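Side-chain contacts in ABC transporter substrate binding protein (Ribose) (Agrobacterium vitis, PDB 4WUT), which binds a sugar, here beta-D-fucopyranose, and probably delivers carbohydrates to the membrane components of an ABC transporter: residues Val156-Ala161 with Gly168-Phe173; Ile29-Asn34 with Ala163-Gly168; Lys134-Leu139 with Thr293-Val298; Glu138-Ala143 with Ile242-Asn247; Asp175-Lys178 with Lys182-Ile185. All blocks are in the same frame, centred on the assembly; numbering follows the deposited sequence.

Contact 1. Residues Val156-Ala161 with Gly168-Phe173; sequences VMSYVA and GRVGGF. With FCB (beta-D-fucopyranose), chain E.
The phenol oxygen of Y159 lies above one face of the R169 guanidinium, offset toward its rim; Y159 OH is 3.4 Å from R169 NH1, but the angle is too poor for a hydrogen bond. The two side chains cross at about a right angle, with ring and guanidinium planes 42° apart. The guanidinium spends its terminal nitrogens on the sugar: R169 NH1 donates to fucose O1 (2.9 Å) and R169 NH2 to fucose O2 (2.9 Å), a two-pronged grip that fixes its rotation. A bend at chi3 (-60°) in an otherwise extended chain turns the group this way. Second-shell bonds steady both residues: R169 NH1 also meets A218 O, R169 NH2 meets N133 OD1, and Y159 OH pairs with S165 OG. Farther from the sugar the contact becomes mostly apolar. V170 CG2 packs 3.6 Å from S158 OG, a hydroxyl bonded to E166. V156 splits its branches, CG1 lying 4.0 Å from V170 CG1 and CG2 lying 3.9 Å from F173 CE2; F173 in turn stacks on F216. Strand 156-158 and helix segment 168-173 run nearly antiparallel (171°). They belong to a beta-alpha-beta unit whose first strand leads into the sugar pocket, as in periplasmic sugar-binding proteins.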
# COMPACT_ATOMS: atom_id res chain seq x y z
N VAL A 156 -4.29 16.43 0.94
CA VAL A 156 -3.86 15.10 0.53
C VAL A 156 -2.46 14.85 1.08
O VAL A 156 -1.48 15.51 0.68
CB VAL A 156 -3.85 14.96 -1.00
CG1 VAL A 156 -3.21 13.64 -1.39
CG2 VAL A 156 -5.27 15.05 -1.51
N MSE A 157 -2.38 13.89 2.00
CA MSE A 157 -1.13 13.43 2.61
C MSE A 157 -0.75 12.12 1.95
O MSE A 157 -1.37 11.06 2.19
CB MSE A 157 -1.30 13.23 4.13
CG MSE A 157 -2.10 14.34 4.81
SE MSE A 157 -1.50 16.18 4.46
CE MSE A 157 0.16 16.18 5.39
N SER A 158 0.28 12.18 1.10
CA SER A 158 0.74 11.01 0.40
C SER A 158 2.09 10.54 0.96
O SER A 158 2.53 11.02 1.99
CB SER A 158 0.81 11.30 -1.10
OG SER A 158 1.10 10.10 -1.81
N TYR A 159 2.68 9.55 0.30
CA TYR A 159 3.82 8.85 0.87
C TYR A 159 5.05 9.03 -0.01
O TYR A 159 5.82 9.96 0.20
CB TYR A 159 3.49 7.37 1.20
CG TYR A 159 2.69 6.54 0.25
CD1 TYR A 159 1.32 6.75 0.10
CD2 TYR A 159 3.25 5.46 -0.40
CE1 TYR A 159 0.56 5.97 -0.72
CE2 TYR A 159 2.49 4.65 -1.22
CZ TYR A 159 1.14 4.91 -1.38
OH TYR A 159 0.38 4.12 -2.19
N VAL A 160 5.25 8.12 -0.96
CA VAL A 160 6.39 8.22 -1.88
C VAL A 160 5.86 8.56 -3.26
O VAL A 160 5.11 7.77 -3.87
CB VAL A 160 7.21 6.91 -1.91
CG1 VAL A 160 8.35 6.99 -2.94
CG2 VAL A 160 7.82 6.59 -0.52
N ALA A 161 6.21 9.74 -3.76
CA ALA A 161 5.64 10.21 -5.02
C ALA A 161 6.04 9.27 -6.15
O ALA A 161 7.23 9.00 -6.38
CB ALA A 161 6.13 11.61 -5.32
N GLY A 168 -1.89 5.34 -8.77
CA GLY A 168 -3.29 5.05 -8.98
C GLY A 168 -4.13 5.50 -7.80
O GLY A 168 -5.21 6.02 -7.98
N ARG A 169 -3.64 5.28 -6.59
CA ARG A 169 -4.43 5.54 -5.40
C ARG A 169 -4.69 7.04 -5.25
O ARG A 169 -5.82 7.52 -5.10
CB ARG A 169 -3.66 5.02 -4.19
CG ARG A 169 -4.48 5.03 -2.93
CD ARG A 169 -3.71 4.42 -1.79
NE ARG A 169 -3.35 3.05 -2.07
CZ ARG A 169 -2.56 2.29 -1.32
NH1 ARG A 169 -2.03 2.76 -0.19
NH2 ARG A 169 -2.31 1.06 -1.69
N VAL A 170 -3.61 7.81 -5.31
CA VAL A 170 -3.73 9.23 -5.12
C VAL A 170 -4.31 9.89 -6.38
O VAL A 170 -5.09 10.82 -6.31
CB VAL A 170 -2.39 9.85 -4.67
CG1 VAL A 170 -2.46 11.38 -4.65
CG2 VAL A 170 -2.04 9.30 -3.30
N GLY A 171 -3.95 9.41 -7.56
CA GLY A 171 -4.58 9.91 -8.76
C GLY A 171 -6.08 9.60 -8.82
O GLY A 171 -6.87 10.44 -9.26
N GLY A 172 -6.47 8.38 -8.44
CA GLY A 172 -7.87 8.02 -8.42
C GLY A 172 -8.64 8.95 -7.49
O GLY A 172 -9.72 9.45 -7.82
N PHE A 173 -8.08 9.17 -6.30
CA PHE A 173 -8.68 10.06 -5.32
C PHE A 173 -8.82 11.47 -5.89
O PHE A 173 -9.90 12.05 -5.90
CB PHE A 173 -7.82 10.10 -4.04
CG PHE A 173 -8.39 10.97 -2.93
CD1 PHE A 173 -9.27 10.44 -1.99
CD2 PHE A 173 -8.04 12.31 -2.82
CE1 PHE A 173 -9.77 11.22 -0.97
CE2 PHE A 173 -8.58 13.09 -1.82
CZ PHE A 173 -9.43 12.55 -0.89
C1 FCB E . 0.35 0.31 1.78
C2 FCB E . 0.87 0.45 0.36
C3 FCB E . 2.20 -0.07 0.23
C4 FCB E . 3.14 0.56 1.30
C5 FCB E . 2.42 0.34 2.66
C6 FCB E . 3.23 0.91 3.85
O1 FCB E . -0.75 1.10 1.84
O2 FCB E . -0.02 -0.32 -0.49
O3 FCB E . 2.65 0.26 -1.11
O4 FCB E . 3.40 1.95 1.02
O5 FCB E . 1.22 0.99 2.67

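Contact 2. Residues Ile29-Asn34 with Ala163-Gly168. With FCB (beta-D-fucopyranose), chain E.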
# COMPACT_ATOMS: atom_id res chain seq x y z
N ILE A 29 10.84 -9.83 -1.36
CA ILE A 29 11.50 -8.55 -1.23
C ILE A 29 10.46 -7.44 -1.22
O ILE A 29 9.71 -7.24 -2.20
CB ILE A 29 12.53 -8.33 -2.38
CG1 ILE A 29 13.62 -9.39 -2.31
CG2 ILE A 29 13.13 -6.91 -2.30
CD1 ILE A 29 14.55 -9.42 -3.52
N VAL A 30 10.37 -6.74 -0.09
CA VAL A 30 9.35 -5.73 0.09
C VAL A 30 9.96 -4.35 0.30
O VAL A 30 11.18 -4.22 0.32
CB VAL A 30 8.39 -6.09 1.25
CG1 VAL A 30 7.61 -7.38 0.93
CG2 VAL A 30 9.12 -6.21 2.56
N LYS A 31 9.13 -3.31 0.44
CA LYS A 31 9.67 -1.96 0.46
C LYS A 31 10.42 -1.60 1.74
O LYS A 31 11.30 -0.77 1.72
CB LYS A 31 8.59 -0.92 0.23
CG LYS A 31 7.81 -1.07 -1.09
CD LYS A 31 6.83 0.08 -1.24
CE LYS A 31 5.85 -0.08 -2.38
NZ LYS A 31 4.94 1.09 -2.43
N THR A 32 10.01 -2.23 2.85
CA THR A 32 10.71 -2.08 4.12
C THR A 32 10.20 -3.19 5.03
O THR A 32 9.09 -3.67 4.85
CB THR A 32 10.45 -0.72 4.80
OG1 THR A 32 11.23 -0.64 5.99
CG2 THR A 32 8.97 -0.52 5.14
N VAL A 33 11.02 -3.63 5.96
CA VAL A 33 10.56 -4.66 6.90
C VAL A 33 9.95 -4.00 8.14
O VAL A 33 9.17 -4.62 8.86
CB VAL A 33 11.70 -5.60 7.30
CG1 VAL A 33 12.04 -6.53 6.14
CG2 VAL A 33 12.93 -4.80 7.75
N ASN A 34 10.29 -2.73 8.34
CA ASN A 34 9.81 -1.96 9.48
C ASN A 34 8.39 -1.46 9.29
O ASN A 34 8.18 -0.24 9.13
CB ASN A 34 10.73 -0.76 9.71
CG ASN A 34 12.17 -1.17 9.88
OD1 ASN A 34 12.47 -2.20 10.49
ND2 ASN A 34 13.09 -0.35 9.34
N ALA A 163 5.47 6.10 -6.45
CA ALA A 163 5.55 4.70 -6.13
C ALA A 163 4.31 4.02 -6.77
O ALA A 163 3.28 4.66 -6.97
CB ALA A 163 5.64 4.48 -4.63
N GLY A 164 4.43 2.78 -7.18
CA GLY A 164 3.42 2.15 -7.99
C GLY A 164 2.03 2.25 -7.41
O GLY A 164 1.10 2.65 -8.11
N SER A 165 1.86 1.88 -6.15
CA SER A 165 0.50 1.94 -5.55
C SER A 165 0.02 3.39 -5.41
O SER A 165 -1.18 3.68 -5.49
CB SER A 165 0.50 1.25 -4.20
OG SER A 165 1.45 1.85 -3.34
N GLU A 166 0.97 4.31 -5.23
CA GLU A 166 0.65 5.71 -4.97
C GLU A 166 0.04 6.39 -6.19
O GLU A 166 -0.86 7.21 -6.06
CB GLU A 166 1.93 6.46 -4.56
CG GLU A 166 1.70 7.81 -3.93
CD GLU A 166 1.69 8.98 -4.92
OE1 GLU A 166 2.15 8.82 -6.07
OE2 GLU A 166 1.22 10.08 -4.53
N ILE A 167 0.56 6.09 -7.38
CA ILE A 167 0.09 6.73 -8.62
C ILE A 167 -1.42 6.58 -8.80
O ILE A 167 -2.15 7.56 -8.99
CB ILE A 167 0.75 6.10 -9.84
CG1 ILE A 167 2.26 6.27 -9.80
CG2 ILE A 167 0.16 6.70 -11.13
CD1 ILE A 167 3.00 5.46 -10.87
N GLY A 168 -1.89 5.34 -8.77
CA GLY A 168 -3.29 5.05 -8.98
C GLY A 168 -4.13 5.50 -7.80
O GLY A 168 -5.21 6.02 -7.98
C1 FCB E . 0.35 0.31 1.78
C2 FCB E . 0.87 0.45 0.36
C3 FCB E . 2.20 -0.07 0.23
C4 FCB E . 3.14 0.56 1.30
C5 FCB E . 2.42 0.34 2.66
C6 FCB E . 3.23 0.91 3.85
O1 FCB E . -0.75 1.10 1.84
O2 FCB E . -0.02 -0.32 -0.49
O3 FCB E . 2.65 0.26 -1.11
O4 FCB E . 3.40 1.95 1.02
O5 FCB E . 1.22 0.99 2.67
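K31 and A163 have the nearest backbones here, yet K31 CA and A163 CA are 10.2 Å apart, so a loop and the start of helix 164-180 stand well separated, with side chains and sugar between them. K31 spans most of the distance. With CG anti to the carbonyl carbon (chi1 -58°) and everything beyond extended, its chain carries the ammonium to fucose O3, with K31 NZ to O3 at 2.8 Å. S165 approaches the same oxygen from the helix: S165 OG, also hydrogen-bonded to Y159 OH, lies 3.0 Å from O3. The two protein groups do not bond each other: K31 NZ is 3.7 Å from S165 OG, and the methyl A163 CB lies 4.1 Å from K31 NZ. The buried ammonium is further satisfied by S115 OG, while its ion pair with D114 is long and weak. W38 and E65 pack against the lysine. Beyond K31 the loop is shaped by an ST turn, N34 N donating to T32 OG1 at 3.3 Å. A sugar hydroxyl clasped between residues far apart in sequence is characteristic of the interdomain cleft in periplasmic binding proteins, where closed lobes enclose the ligand.

Contact 3. Residues Lys134-Leu139 with Thr293-Val298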
# COMPACT_ATOMS: atom_id res chain seq x y z
N LYS A 134 -6.68 2.69 -8.26
CA LYS A 134 -7.53 3.76 -8.77
C LYS A 134 -8.91 3.64 -8.16
O LYS A 134 -9.45 4.63 -7.65
CB LYS A 134 -7.60 3.73 -10.28
CG LYS A 134 -8.58 4.74 -10.89
CD LYS A 134 -8.66 4.60 -12.40
CE LYS A 134 -9.82 5.40 -12.97
NZ LYS A 134 -10.28 4.84 -14.26
N ALA A 135 -9.48 2.43 -8.19
CA ALA A 135 -10.81 2.20 -7.62
C ALA A 135 -10.83 2.49 -6.12
O ALA A 135 -11.77 3.10 -5.63
CB ALA A 135 -11.31 0.79 -7.90
N ALA A 136 -9.77 2.10 -5.42
CA ALA A 136 -9.70 2.31 -3.98
C ALA A 136 -9.59 3.80 -3.64
O ALA A 136 -10.19 4.27 -2.68
CB ALA A 136 -8.52 1.53 -3.39
N GLY A 137 -8.80 4.55 -4.41
CA GLY A 137 -8.74 5.98 -4.23
C GLY A 137 -10.09 6.64 -4.48
O GLY A 137 -10.46 7.58 -3.76
N GLU A 138 -10.81 6.15 -5.48
CA GLU A 138 -12.15 6.65 -5.75
C GLU A 138 -13.10 6.38 -4.59
O GLU A 138 -13.91 7.23 -4.25
CB GLU A 138 -12.67 6.09 -7.08
CG GLU A 138 -11.99 6.71 -8.28
CD GLU A 138 -12.43 6.12 -9.61
OE1 GLU A 138 -13.36 5.28 -9.61
OE2 GLU A 138 -11.84 6.51 -10.64
N LEU A 139 -13.00 5.21 -3.96
CA LEU A 139 -13.88 4.92 -2.81
C LEU A 139 -13.57 5.91 -1.67
O LEU A 139 -14.47 6.39 -0.98
CB LEU A 139 -13.63 3.51 -2.27
CG LEU A 139 -14.61 2.36 -2.42
CD1 LEU A 139 -15.79 2.60 -3.34
CD2 LEU A 139 -13.77 1.21 -2.87
N THR A 293 -6.72 -8.11 -5.23
CA THR A 293 -6.72 -8.67 -3.87
C THR A 293 -7.76 -8.01 -2.97
O THR A 293 -7.87 -8.36 -1.79
CB THR A 293 -5.31 -8.61 -3.24
OG1 THR A 293 -4.70 -7.34 -3.52
CG2 THR A 293 -4.41 -9.71 -3.81
N GLY A 294 -8.53 -7.08 -3.53
CA GLY A 294 -9.75 -6.60 -2.92
C GLY A 294 -9.57 -5.45 -1.94
O GLY A 294 -8.47 -5.15 -1.54
N VAL A 295 -10.68 -4.82 -1.56
CA VAL A 295 -10.64 -3.76 -0.57
C VAL A 295 -11.92 -3.76 0.23
O VAL A 295 -12.99 -4.19 -0.25
CB VAL A 295 -10.48 -2.35 -1.19
CG1 VAL A 295 -9.06 -2.14 -1.65
CG2 VAL A 295 -11.48 -2.14 -2.32
N VAL A 296 -11.81 -3.26 1.45
CA VAL A 296 -12.96 -3.01 2.30
C VAL A 296 -12.81 -1.61 2.90
O VAL A 296 -11.77 -1.29 3.48
CB VAL A 296 -13.06 -4.04 3.43
CG1 VAL A 296 -14.31 -3.78 4.31
CG2 VAL A 296 -13.09 -5.44 2.86
N VAL A 297 -13.84 -0.78 2.76
CA VAL A 297 -13.85 0.51 3.43
C VAL A 297 -14.38 0.29 4.82
O VAL A 297 -15.56 -0.03 5.00
CB VAL A 297 -14.70 1.54 2.67
CG1 VAL A 297 -14.73 2.86 3.43
CG2 VAL A 297 -14.14 1.76 1.26
N VAL A 298 -13.51 0.46 5.80
CA VAL A 298 -13.82 0.16 7.19
C VAL A 298 -14.18 1.44 7.93
O VAL A 298 -13.43 2.42 7.91
CB VAL A 298 -12.61 -0.50 7.89
CG1 VAL A 298 -12.87 -0.60 9.37
CG2 VAL A 298 -12.31 -1.88 7.32
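L139 and V297 make the tightest of the apolar touches, L139 CG lying 3.8 Å from V297 CG2 as the two side chains pass at a slant. The same valine methyl is 4.0 Å from L139 CB, so V297 nestles against the root of the leucine. V297 CG2 faces the helix because it stands anti to the carbonyl carbon, its sister CG1 being anti to the backbone N (chi1 177°). L139 and V295 instead meet tip to tip, L139 CD2 to V295 CG2 at 4.1 Å. The other branch of V295 turns to the small side chain one turn earlier, A136 CB to V295 CG1 at 4.1 Å, and T131 packs on both of these residues. As for the backbones, the helix segment and strand 295-298 run almost parallel (15°), their axes 9.8 Å apart. Their polar groups bond elsewhere: L139 N donates to A135 O within helix 133-148, while V296 and V298 make backbone bonds to V264 and T262 of strand 261-265. The joint between helix and sheet thus rests on dispersion and exclusion of water, with L139 at its exposed margin, and the shape of the valine and leucine branches, rather than any directional bond, sets how they fit.

Contact 4. Residues Glu138-Ala143 with Ile242-Asn247; sequences ELAAKA and IGFDGN. With FCB (beta-D-fucopyranose), chain E.
I242 is directed toward the helix, with CG2 on A140 and CD1 against both A140 O and A143 CB. CG1 stands anti to the carbonyl carbon (chi1 -64°) and the chain then runs extended, which places CD1 against two residues of a single helical turn: I242 CD1 is 3.5 Å from A143 CB, tighter than ordinary carbon contact, and also 3.5 Å from A140 O. The shorter branch, I242 CG2, rests 4.0 Å from A140 CB. F244, two residues on, leaves its backbone more obliquely, and its ring swings back so that F244 CE1 lies 4.2 Å from A140 CB, the methyl meeting the ring obliquely. A140 is therefore wedged between isoleucine and phenylalanine, with V263 and F173 closing round it. With alanines at this face, the axes of helix segment 138-143 and strand 242-244 approach to 9.3 Å, nearly antiparallel (162°). This is the helix-on-sheet layering of a Rossmann-like alpha/beta lobe, with helix 133-148 lying along strand 240-244. The F244 ring also touches R169 of the sugar pocket. Just past the strand, D245 takes a positive phi (89°) and turns its carboxylate to the fucose: O1 donates to D245 OD2 at 2.5 Å, a short bond. D245 OD1 is bonded to Q265 NE2, which holds the carboxylate in its rotation. N247 then stands at the N-cap of the next helix, its OD1 accepting from L250 N while ND2 bonds to T36 OG1.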
# COMPACT_ATOMS: atom_id res chain seq x y z
N GLU A 138 -10.81 6.15 -5.48
CA GLU A 138 -12.15 6.65 -5.75
C GLU A 138 -13.10 6.38 -4.59
O GLU A 138 -13.91 7.23 -4.25
CB GLU A 138 -12.67 6.09 -7.08
CG GLU A 138 -11.99 6.71 -8.28
CD GLU A 138 -12.43 6.12 -9.61
OE1 GLU A 138 -13.36 5.28 -9.61
OE2 GLU A 138 -11.84 6.51 -10.64
N LEU A 139 -13.00 5.21 -3.96
CA LEU A 139 -13.88 4.92 -2.81
C LEU A 139 -13.57 5.91 -1.67
O LEU A 139 -14.47 6.39 -0.98
CB LEU A 139 -13.63 3.51 -2.27
CG LEU A 139 -14.61 2.36 -2.42
CD1 LEU A 139 -15.79 2.60 -3.34
CD2 LEU A 139 -13.77 1.21 -2.87
N ALA A 140 -12.30 6.17 -1.44
CA ALA A 140 -11.92 7.09 -0.39
C ALA A 140 -12.46 8.51 -0.68
O ALA A 140 -12.93 9.20 0.21
CB ALA A 140 -10.41 7.14 -0.22
N ALA A 141 -12.40 8.92 -1.94
CA ALA A 141 -12.88 10.25 -2.35
C ALA A 141 -14.39 10.37 -2.21
O ALA A 141 -14.90 11.40 -1.77
CB ALA A 141 -12.46 10.55 -3.80
N LYS A 142 -15.10 9.31 -2.58
CA LYS A 142 -16.54 9.29 -2.41
C LYS A 142 -16.92 9.38 -0.94
O LYS A 142 -17.84 10.12 -0.57
CB LYS A 142 -17.13 8.04 -3.02
CG LYS A 142 -18.64 8.10 -3.06
CD LYS A 142 -19.26 6.88 -3.66
CE LYS A 142 -20.75 7.09 -3.75
NZ LYS A 142 -21.44 5.98 -4.45
N ALA A 143 -16.22 8.63 -0.09
CA ALA A 143 -16.43 8.70 1.36
C ALA A 143 -16.19 10.11 1.88
O ALA A 143 -16.91 10.60 2.76
CB ALA A 143 -15.51 7.72 2.09
N ILE A 242 -9.74 10.50 6.38
CA ILE A 242 -9.85 9.19 5.77
C ILE A 242 -8.46 8.61 5.56
O ILE A 242 -7.59 9.31 5.08
CB ILE A 242 -10.66 9.26 4.46
CG1 ILE A 242 -12.10 9.70 4.81
CG2 ILE A 242 -10.63 7.94 3.72
CD1 ILE A 242 -13.08 9.63 3.69
N GLY A 243 -8.26 7.36 5.96
CA GLY A 243 -6.96 6.73 5.81
C GLY A 243 -6.96 5.52 4.91
O GLY A 243 -7.97 5.19 4.29
N PHE A 244 -5.78 4.90 4.80
CA PHE A 244 -5.59 3.59 4.21
C PHE A 244 -4.94 2.69 5.25
O PHE A 244 -4.14 3.14 6.08
CB PHE A 244 -4.71 3.64 2.94
CG PHE A 244 -5.50 3.62 1.66
CD1 PHE A 244 -6.21 4.74 1.27
CD2 PHE A 244 -5.55 2.49 0.86
CE1 PHE A 244 -6.94 4.75 0.09
CE2 PHE A 244 -6.27 2.49 -0.33
CZ PHE A 244 -6.99 3.62 -0.69
N ASP A 245 -5.34 1.42 5.18
CA ASP A 245 -4.77 0.30 5.88
C ASP A 245 -5.41 0.09 7.26
O ASP A 245 -6.28 0.85 7.66
CB ASP A 245 -3.23 0.37 5.87
CG ASP A 245 -2.67 0.30 4.47
OD1 ASP A 245 -3.11 -0.59 3.71
OD2 ASP A 245 -1.83 1.14 4.11
N GLY A 246 -5.02 -0.97 7.94
CA GLY A 246 -5.86 -1.52 8.98
C GLY A 246 -5.15 -2.10 10.18
O GLY A 246 -5.61 -3.10 10.74
N ASN A 247 -4.03 -1.51 10.60
CA ASN A 247 -3.38 -2.03 11.79
C ASN A 247 -4.09 -1.57 13.06
O ASN A 247 -5.13 -0.92 13.00
CB ASN A 247 -1.90 -1.64 11.80
CG ASN A 247 -1.66 -0.24 12.30
OD1 ASN A 247 -2.53 0.62 12.31
ND2 ASN A 247 -0.41 0.01 12.70
C1 FCB E . 0.35 0.31 1.78
C2 FCB E . 0.87 0.45 0.36
C3 FCB E . 2.20 -0.07 0.23
C4 FCB E . 3.14 0.56 1.30
C5 FCB E . 2.42 0.34 2.66
C6 FCB E . 3.23 0.91 3.85
O1 FCB E . -0.75 1.10 1.84
O2 FCB E . -0.02 -0.32 -0.49
O3 FCB E . 2.65 0.26 -1.11
O4 FCB E . 3.40 1.95 1.02
O5 FCB E . 1.22 0.99 2.67

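Contact 5. Residues Asp175-Lys178 with Lys182-Ile185. With CA (calcium ion), chain G.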
# COMPACT_ATOMS: atom_id res chain seq x y z
N ASP A 175 -8.58 12.70 -8.96
CA ASP A 175 -9.41 12.86 -10.16
C ASP A 175 -10.88 12.82 -9.79
O ASP A 175 -11.70 13.55 -10.38
CB ASP A 175 -9.10 11.77 -11.19
CG ASP A 175 -7.71 11.91 -11.80
OD1 ASP A 175 -7.04 12.94 -11.58
OD2 ASP A 175 -7.30 10.98 -12.53
N TYR A 176 -11.22 11.96 -8.84
CA TYR A 176 -12.64 11.84 -8.41
C TYR A 176 -13.09 13.10 -7.71
O TYR A 176 -14.18 13.60 -7.96
CB TYR A 176 -12.87 10.61 -7.52
CG TYR A 176 -14.35 10.34 -7.25
CD1 TYR A 176 -15.02 11.01 -6.25
CD2 TYR A 176 -15.04 9.41 -8.00
CE1 TYR A 176 -16.37 10.79 -6.03
CE2 TYR A 176 -16.37 9.18 -7.80
CZ TYR A 176 -17.02 9.86 -6.80
OH TYR A 176 -18.35 9.60 -6.59
N ILE A 177 -12.26 13.62 -6.81
CA ILE A 177 -12.56 14.89 -6.15
C ILE A 177 -12.81 16.01 -7.17
O ILE A 177 -13.77 16.75 -7.07
CB ILE A 177 -11.44 15.30 -5.17
CG1 ILE A 177 -11.36 14.33 -3.98
CG2 ILE A 177 -11.63 16.75 -4.72
CD1 ILE A 177 -12.53 14.36 -3.03
N LYS A 178 -11.92 16.13 -8.15
CA LYS A 178 -12.08 17.11 -9.22
C LYS A 178 -13.38 16.90 -10.02
O LYS A 178 -14.08 17.86 -10.28
CB LYS A 178 -10.87 17.13 -10.15
CG LYS A 178 -11.05 18.13 -11.27
CD LYS A 178 -9.73 18.53 -11.94
CE LYS A 178 -9.94 19.73 -12.86
NZ LYS A 178 -8.65 20.30 -13.37
N LYS A 182 -16.32 20.71 -6.12
CA LYS A 182 -15.43 21.84 -6.31
C LYS A 182 -14.52 22.02 -5.08
O LYS A 182 -14.07 23.12 -4.79
CB LYS A 182 -16.19 23.13 -6.66
CG LYS A 182 -17.48 23.38 -5.90
CD LYS A 182 -18.00 24.79 -6.18
CE LYS A 182 -18.41 24.97 -7.63
NZ LYS A 182 -19.65 24.21 -7.98
N LEU A 183 -14.25 20.92 -4.38
CA LEU A 183 -13.28 20.95 -3.28
C LEU A 183 -11.91 21.35 -3.79
O LEU A 183 -11.48 20.94 -4.88
CB LEU A 183 -13.20 19.59 -2.58
CG LEU A 183 -14.47 19.12 -1.88
CD1 LEU A 183 -14.43 17.63 -1.49
CD2 LEU A 183 -14.77 19.98 -0.65
N GLN A 184 -11.24 22.16 -2.99
CA GLN A 184 -9.88 22.61 -3.26
C GLN A 184 -8.91 21.69 -2.58
O GLN A 184 -9.03 21.48 -1.38
CB GLN A 184 -9.69 24.02 -2.72
CG GLN A 184 -8.26 24.51 -2.80
CD GLN A 184 -8.11 25.94 -2.31
OE1 GLN A 184 -9.07 26.72 -2.28
NE2 GLN A 184 -6.88 26.30 -1.91
N ILE A 185 -7.94 21.16 -3.32
CA ILE A 185 -6.97 20.25 -2.75
C ILE A 185 -5.71 21.02 -2.33
O ILE A 185 -5.15 21.78 -3.12
CB ILE A 185 -6.61 19.13 -3.73
CG1 ILE A 185 -7.82 18.19 -3.90
CG2 ILE A 185 -5.39 18.35 -3.25
CD1 ILE A 185 -7.69 17.23 -5.04
CA CA G . -15.00 20.00 -10.39
O HOH W 1 -12.51 19.74 -7.04
O HOH W 2 -15.04 19.39 -12.74
O HOH W 3 -13.97 21.53 -11.80
O HOH W 4 -13.11 20.84 -9.22
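I177 O accepts a hydrogen bond from S181 OG and lies 3.2 Å from water 1, which is also 2.7 Å from L183 O and so bridges the two carbonyls. This water and serine stitch the turn of a beta-alpha-beta unit, where helix 164-180 ends and the chain swings into strand 184-190. S181 OG is itself met by L183 N, so one hydroxyl ties the helix to the start of the returning chain. Beneath these polar links the side chains close an apolar core. I177 turns both branches to L183, and CG2 also to I185: chi1 of -67° leaves CG2 anti to the backbone N, and from there I177 CG2 reaches L183 CB at 3.9 Å and I185 CD1 at 4.0 Å. A bend at chi2 (-68°) turns the longer arm back, and I177 CD1 lies 4.1 Å from L183 CD1. A141 and I145 of helix 133-148 and I154 of strand 153-158 also pack on I177, while I185 leans on V156. The CB of K178 points away from segment 182-185, and its carbonyl binds a metal. The calcium ion takes K178 O, the carbonyl of S181 and three waters, so backbone oxygens of the turn supply the protein ligands. Calcium to K178 O is 2.3 Å, as is calcium to water 3.

Contacts 2, 1 and 5 follow helix 164-180 from its start beside the sugar through its middle to its calcium-bound end; the centres of contacts 2 and 5 are about 25 Å apart. Contacts 3 and 4, centres about 7 Å apart, both start from helix 133-148 and close at strands 290-298 and 240-244, enclosing contacts 1 and 5 in sequence, while contact 2 crosses contacts 1, 3 and 4. The two helices also pack together, A141 touching F173, Y176 and I177. Contacts 1, 3, 4 and 5 each pack a helix on the mixed sheet. Residues of contacts 1, 2 and 4 bind the same fucose, consistent with a ligand held between the lobes.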